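Glycerol dehydratase (Clostridium butyricum, PDB 1R9D) dehydrates glycerol without coenzyme B12, probably to 3-hydroxypropionaldehyde by glycyl-radical chemistry as in its relatives of the pyruvate formate-lyase family. Local coordinates at residues I62-R67 and A223-E228; K741-A746 and E752-L757. All coordinates share one frame; numbering follows the deposited sequence.

Contact 1 of 2, residues I62-R67 and A223-E228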
# COMPACT_ATOMS: atom_id res chain seq x y z
N ILE A 62 -26.25 -13.00 -1.93
CA ILE A 62 -26.68 -13.17 -0.54
C ILE A 62 -28.19 -13.43 -0.49
O ILE A 62 -28.95 -12.83 -1.25
CB ILE A 62 -26.35 -11.90 0.30
CG1 ILE A 62 -26.54 -12.17 1.79
CG2 ILE A 62 -27.25 -10.76 -0.14
CD1 ILE A 62 -25.43 -12.99 2.42
N PRO A 63 -28.64 -14.34 0.39
CA PRO A 63 -30.08 -14.62 0.47
C PRO A 63 -30.88 -13.35 0.75
O PRO A 63 -30.45 -12.48 1.50
CB PRO A 63 -30.17 -15.62 1.62
CG PRO A 63 -28.90 -16.38 1.48
CD PRO A 63 -27.88 -15.27 1.23
N ILE A 64 -32.05 -13.26 0.12
CA ILE A 64 -32.95 -12.12 0.26
C ILE A 64 -34.17 -12.59 1.06
O ILE A 64 -34.56 -13.76 0.96
CB ILE A 64 -33.40 -11.63 -1.14
CG1 ILE A 64 -32.19 -11.11 -1.91
CG2 ILE A 64 -34.44 -10.54 -1.01
CD1 ILE A 64 -31.44 -10.02 -1.18
N THR A 65 -34.76 -11.71 1.85
CA THR A 65 -35.92 -12.08 2.65
C THR A 65 -36.89 -10.93 2.88
O THR A 65 -36.50 -9.81 3.20
CB THR A 65 -35.52 -12.61 4.05
OG1 THR A 65 -34.66 -13.75 3.92
CG2 THR A 65 -36.76 -13.00 4.84
N ILE A 66 -38.18 -11.23 2.71
CA ILE A 66 -39.23 -10.26 2.96
C ILE A 66 -40.08 -10.92 4.03
O ILE A 66 -40.70 -11.96 3.79
CB ILE A 66 -40.07 -9.97 1.70
CG1 ILE A 66 -39.21 -9.24 0.66
CG2 ILE A 66 -41.29 -9.11 2.07
CD1 ILE A 66 -39.97 -8.72 -0.54
N ARG A 67 -40.08 -10.35 5.23
CA ARG A 67 -40.83 -10.91 6.34
C ARG A 67 -42.31 -10.56 6.24
O ARG A 67 -42.68 -9.56 5.63
CB ARG A 67 -40.25 -10.41 7.67
CG ARG A 67 -38.73 -10.61 7.79
CD ARG A 67 -38.22 -10.29 9.19
NE ARG A 67 -36.77 -10.12 9.24
CZ ARG A 67 -35.88 -11.07 8.95
NH1 ARG A 67 -36.27 -12.28 8.60
NH2 ARG A 67 -34.58 -10.79 9.03
N ALA A 223 -37.35 -6.04 -5.55
CA ALA A 223 -38.49 -5.66 -6.38
C ALA A 223 -39.08 -6.91 -7.01
O ALA A 223 -40.30 -7.08 -7.08
CB ALA A 223 -38.04 -4.68 -7.46
N LYS A 224 -38.20 -7.81 -7.46
CA LYS A 224 -38.62 -9.06 -8.09
C LYS A 224 -39.20 -10.01 -7.04
O LYS A 224 -40.19 -10.69 -7.30
CB LYS A 224 -37.43 -9.73 -8.78
CG LYS A 224 -37.77 -11.07 -9.39
CD LYS A 224 -36.53 -11.84 -9.80
CE LYS A 224 -36.89 -13.25 -10.25
NZ LYS A 224 -35.69 -14.11 -10.47
N LYS A 225 -38.57 -10.05 -5.87
CA LYS A 225 -39.03 -10.90 -4.78
C LYS A 225 -40.45 -10.52 -4.38
O LYS A 225 -41.30 -11.38 -4.16
CB LYS A 225 -38.11 -10.74 -3.58
CG LYS A 225 -38.36 -11.72 -2.45
CD LYS A 225 -37.82 -13.10 -2.79
CE LYS A 225 -37.87 -14.02 -1.59
NZ LYS A 225 -37.20 -15.32 -1.87
N ALA A 226 -40.70 -9.21 -4.29
CA ALA A 226 -42.01 -8.70 -3.91
C ALA A 226 -43.13 -9.19 -4.84
O ALA A 226 -44.12 -9.76 -4.38
CB ALA A 226 -41.98 -7.17 -3.90
N LYS A 227 -42.97 -8.96 -6.14
CA LYS A 227 -43.96 -9.39 -7.13
C LYS A 227 -44.21 -10.89 -7.03
O LYS A 227 -45.34 -11.36 -7.10
CB LYS A 227 -43.48 -9.07 -8.55
CG LYS A 227 -43.72 -7.63 -8.99
CD LYS A 227 -45.21 -7.37 -9.21
CE LYS A 227 -45.44 -5.96 -9.75
NZ LYS A 227 -46.88 -5.65 -9.94
N GLU A 228 -43.12 -11.63 -6.86
CA GLU A 228 -43.16 -13.08 -6.73
C GLU A 228 -44.04 -13.52 -5.57
O GLU A 228 -44.81 -14.48 -5.67
CB GLU A 228 -41.72 -13.59 -6.55
CG GLU A 228 -41.57 -15.04 -6.15
CD GLU A 228 -40.10 -15.42 -5.99
OE1 GLU A 228 -39.82 -16.53 -5.48
OE2 GLU A 228 -39.23 -14.62 -6.39

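Contact 2 of 2, residues K741-A746 and E752-L757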
# COMPACT_ATOMS: atom_id res chain seq x y z
N LYS A 741 -37.62 -0.56 40.73
CA LYS A 741 -36.58 -1.54 41.04
C LYS A 741 -37.11 -2.96 41.18
O LYS A 741 -36.42 -3.93 40.88
CB LYS A 741 -35.86 -1.14 42.33
CG LYS A 741 -34.76 -2.10 42.75
CD LYS A 741 -34.09 -1.66 44.04
CE LYS A 741 -32.94 -2.58 44.41
NZ LYS A 741 -32.22 -2.08 45.61
N LYS A 742 -38.35 -3.09 41.66
CA LYS A 742 -38.96 -4.41 41.83
C LYS A 742 -39.10 -5.13 40.50
O LYS A 742 -39.00 -6.35 40.43
CB LYS A 742 -40.32 -4.26 42.51
CG LYS A 742 -40.22 -3.78 43.95
CD LYS A 742 -41.55 -3.32 44.50
CE LYS A 742 -41.36 -2.65 45.85
NZ LYS A 742 -42.58 -1.92 46.29
N ILE A 743 -39.35 -4.36 39.44
CA ILE A 743 -39.51 -4.94 38.11
C ILE A 743 -38.20 -5.53 37.59
O ILE A 743 -38.19 -6.58 36.96
CB ILE A 743 -40.04 -3.89 37.11
CG1 ILE A 743 -41.45 -3.47 37.52
CG2 ILE A 743 -40.03 -4.46 35.70
CD1 ILE A 743 -42.07 -2.41 36.64
N LEU A 744 -37.08 -4.86 37.87
CA LEU A 744 -35.79 -5.36 37.42
C LEU A 744 -35.43 -6.64 38.17
O LEU A 744 -34.88 -7.58 37.58
CB LEU A 744 -34.71 -4.30 37.65
CG LEU A 744 -34.95 -2.96 36.93
CD1 LEU A 744 -33.83 -1.99 37.27
CD2 LEU A 744 -35.03 -3.19 35.43
N LEU A 745 -35.76 -6.69 39.45
CA LEU A 745 -35.47 -7.88 40.25
C LEU A 745 -36.34 -9.05 39.81
O LEU A 745 -35.89 -10.20 39.79
CB LEU A 745 -35.69 -7.59 41.74
CG LEU A 745 -34.72 -6.58 42.37
CD1 LEU A 745 -35.08 -6.38 43.84
CD2 LEU A 745 -33.29 -7.08 42.24
N ALA A 746 -37.58 -8.75 39.44
CA ALA A 746 -38.51 -9.78 39.00
C ALA A 746 -38.06 -10.36 37.66
O ALA A 746 -38.23 -11.56 37.39
CB ALA A 746 -39.91 -9.20 38.87
N GLU A 752 -38.51 -14.99 31.28
CA GLU A 752 -39.59 -15.34 30.36
C GLU A 752 -40.80 -14.41 30.45
O GLU A 752 -41.48 -14.18 29.46
CB GLU A 752 -40.03 -16.77 30.65
CG GLU A 752 -40.23 -17.03 32.14
CD GLU A 752 -40.69 -18.44 32.45
OE1 GLU A 752 -40.01 -19.40 32.02
OE2 GLU A 752 -41.74 -18.58 33.12
N LYS A 753 -41.05 -13.88 31.65
CA LYS A 753 -42.20 -13.00 31.86
C LYS A 753 -41.92 -11.53 31.54
O LYS A 753 -42.84 -10.71 31.53
CB LYS A 753 -42.68 -13.10 33.31
CG LYS A 753 -43.00 -14.52 33.77
CD LYS A 753 -44.12 -15.14 32.94
CE LYS A 753 -44.45 -16.55 33.43
NZ LYS A 753 -45.51 -17.18 32.60
N TYR A 754 -40.66 -11.19 31.27
CA TYR A 754 -40.29 -9.81 30.98
C TYR A 754 -39.48 -9.63 29.70
O TYR A 754 -38.49 -8.89 29.68
CB TYR A 754 -39.50 -9.23 32.16
CG TYR A 754 -40.30 -9.18 33.44
CD1 TYR A 754 -40.45 -10.32 34.23
CD2 TYR A 754 -40.95 -8.01 33.83
CE1 TYR A 754 -41.24 -10.30 35.37
CE2 TYR A 754 -41.75 -7.98 34.97
CZ TYR A 754 -41.89 -9.13 35.74
OH TYR A 754 -42.70 -9.11 36.85
N GLN A 755 -39.89 -10.29 28.62
CA GLN A 755 -39.18 -10.19 27.36
C GLN A 755 -39.14 -8.79 26.74
O GLN A 755 -38.17 -8.44 26.06
CB GLN A 755 -39.77 -11.17 26.34
CG GLN A 755 -39.38 -12.61 26.58
CD GLN A 755 -40.02 -13.56 25.59
OE1 GLN A 755 -39.88 -13.38 24.37
NE2 GLN A 755 -40.71 -14.57 26.10
N ASP A 756 -40.17 -7.99 26.99
CA ASP A 756 -40.23 -6.65 26.42
C ASP A 756 -39.69 -5.54 27.32
O ASP A 756 -39.80 -4.36 26.98
CB ASP A 756 -41.68 -6.33 26.04
CG ASP A 756 -42.54 -6.02 27.24
OD1 ASP A 756 -42.40 -6.72 28.27
OD2 ASP A 756 -43.37 -5.09 27.16
N LEU A 757 -39.11 -5.91 28.45
CA LEU A 757 -38.57 -4.92 29.38
C LEU A 757 -37.29 -4.28 28.83
O LEU A 757 -36.31 -4.97 28.58
CB LEU A 757 -38.26 -5.56 30.74
CG LEU A 757 -37.58 -4.66 31.78
CD1 LEU A 757 -38.51 -3.51 32.15
CD2 LEU A 757 -37.22 -5.47 33.01

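Contact 1 of 2, residues I62-R67 and A223-E228
I66 lays the end of its side chain over the root of K225 on helix 197-230, and the two side chains slide past each other in opposite directions. The touching is done by the long branch: CD1 of I66 lies 3.9 Å from CG of K225, and CG1 of I66 follows at 4.1 Å from the same carbon. The branch reaches so far because CG1 stands anti to the carbonyl carbon (chi1 -67°) and the chain then runs on extended to CD1. That methyl also meets A226, at 4.2 Å from its CB. Alanine suits this spot: with a single methyl it lets the isoleucine come right up to the helix, while A246 of helix 236-252 packs against A226 as well. Lysine serves in a different way. Its aliphatic carbons supply the apolar surface, and a bend at chi2 (76°) turns the outer part of the chain across the loop toward the carbonyl of I64. Nearer the root, CG2 of I64 comes to 4.3 Å from CG of K225, and NZ of K225 ends 4.2 Å from the carbonyl O of I64, too long for a hydrogen bond. No hydrogen bond crosses between the two segments, so the contact rests on van der Waals packing. The remainder of I64 leads toward Y218, R221 and Y222, one to two turns earlier on the same helix. The loop after helix 47-61 thus runs beside a long surface helix, an extended segment packed on a helix flank at the periphery of the pyruvate formate lyase-like fold.

Contact 2 of 2, residues K741-A746 and E752-L757
Y754 turns its ring toward helix 741-749 and crosses the side chain of I743 at about a right angle, in a helix-loop-strand element within the glycine radical region: the chain leaves the helix, folds back beside it and enters strand 758-760. CG2 of I743 sits 4.0 Å from CE2 of Y754, the methyl of a beta-branched side chain against the ring. With CG1 beside the backbone N (chi1 -65°), CG2 of I743 stands anti to that nitrogen and faces the loop, which lets it serve two partners, since CD1 of L757 also lies 4.0 Å from CG2 of I743. L757 crosses I743 obliquely but L744 at about a right angle, the CD2 methyls of L744 and L757 meeting at 4.0 Å. The forked end of L757 suits this place, because both methyls reach CG2 of I743 while CD2 also meets L744. L744 points its CB away from the loop, yet its end comes back to join the cluster; I739 touches both leucines, and F768 packs on L757. The loop is shaped by a type I beta turn from Y754 to L757, closed by the hydrogen bond from N of L757 to O of Y754 (3.3 Å), which brings the tyrosine ring and the leucine methyls to bear on the helix. A746 is small enough for the tyrosine to lie close. Its CB approaches CZ of Y754 at 3.7 Å, and the phenol oxygen OH of Y754 reaches 3.4 Å from that same methyl of A746.

How the contacts relate
From the N terminus, the chain leaves helix 47-61 and enters contact 1 at 62-67; 155 residues, more than half of them helical, pass before 223-228 closes this loop on helix 197-230. Contact 2 opens much later and closes a short one, with five residues between 741-746 and 752-757. The two are in series, neither nesting nor crossing. Contact 1 joins distant parts of the pyruvate formate lyase-like region, whereas contact 2 is local, setting helix 741-749 beside the approach to strand 758-760 in the glycine radical region. Their centres are 37 Å apart and their nearest atoms about 16 Å apart, so they do not touch.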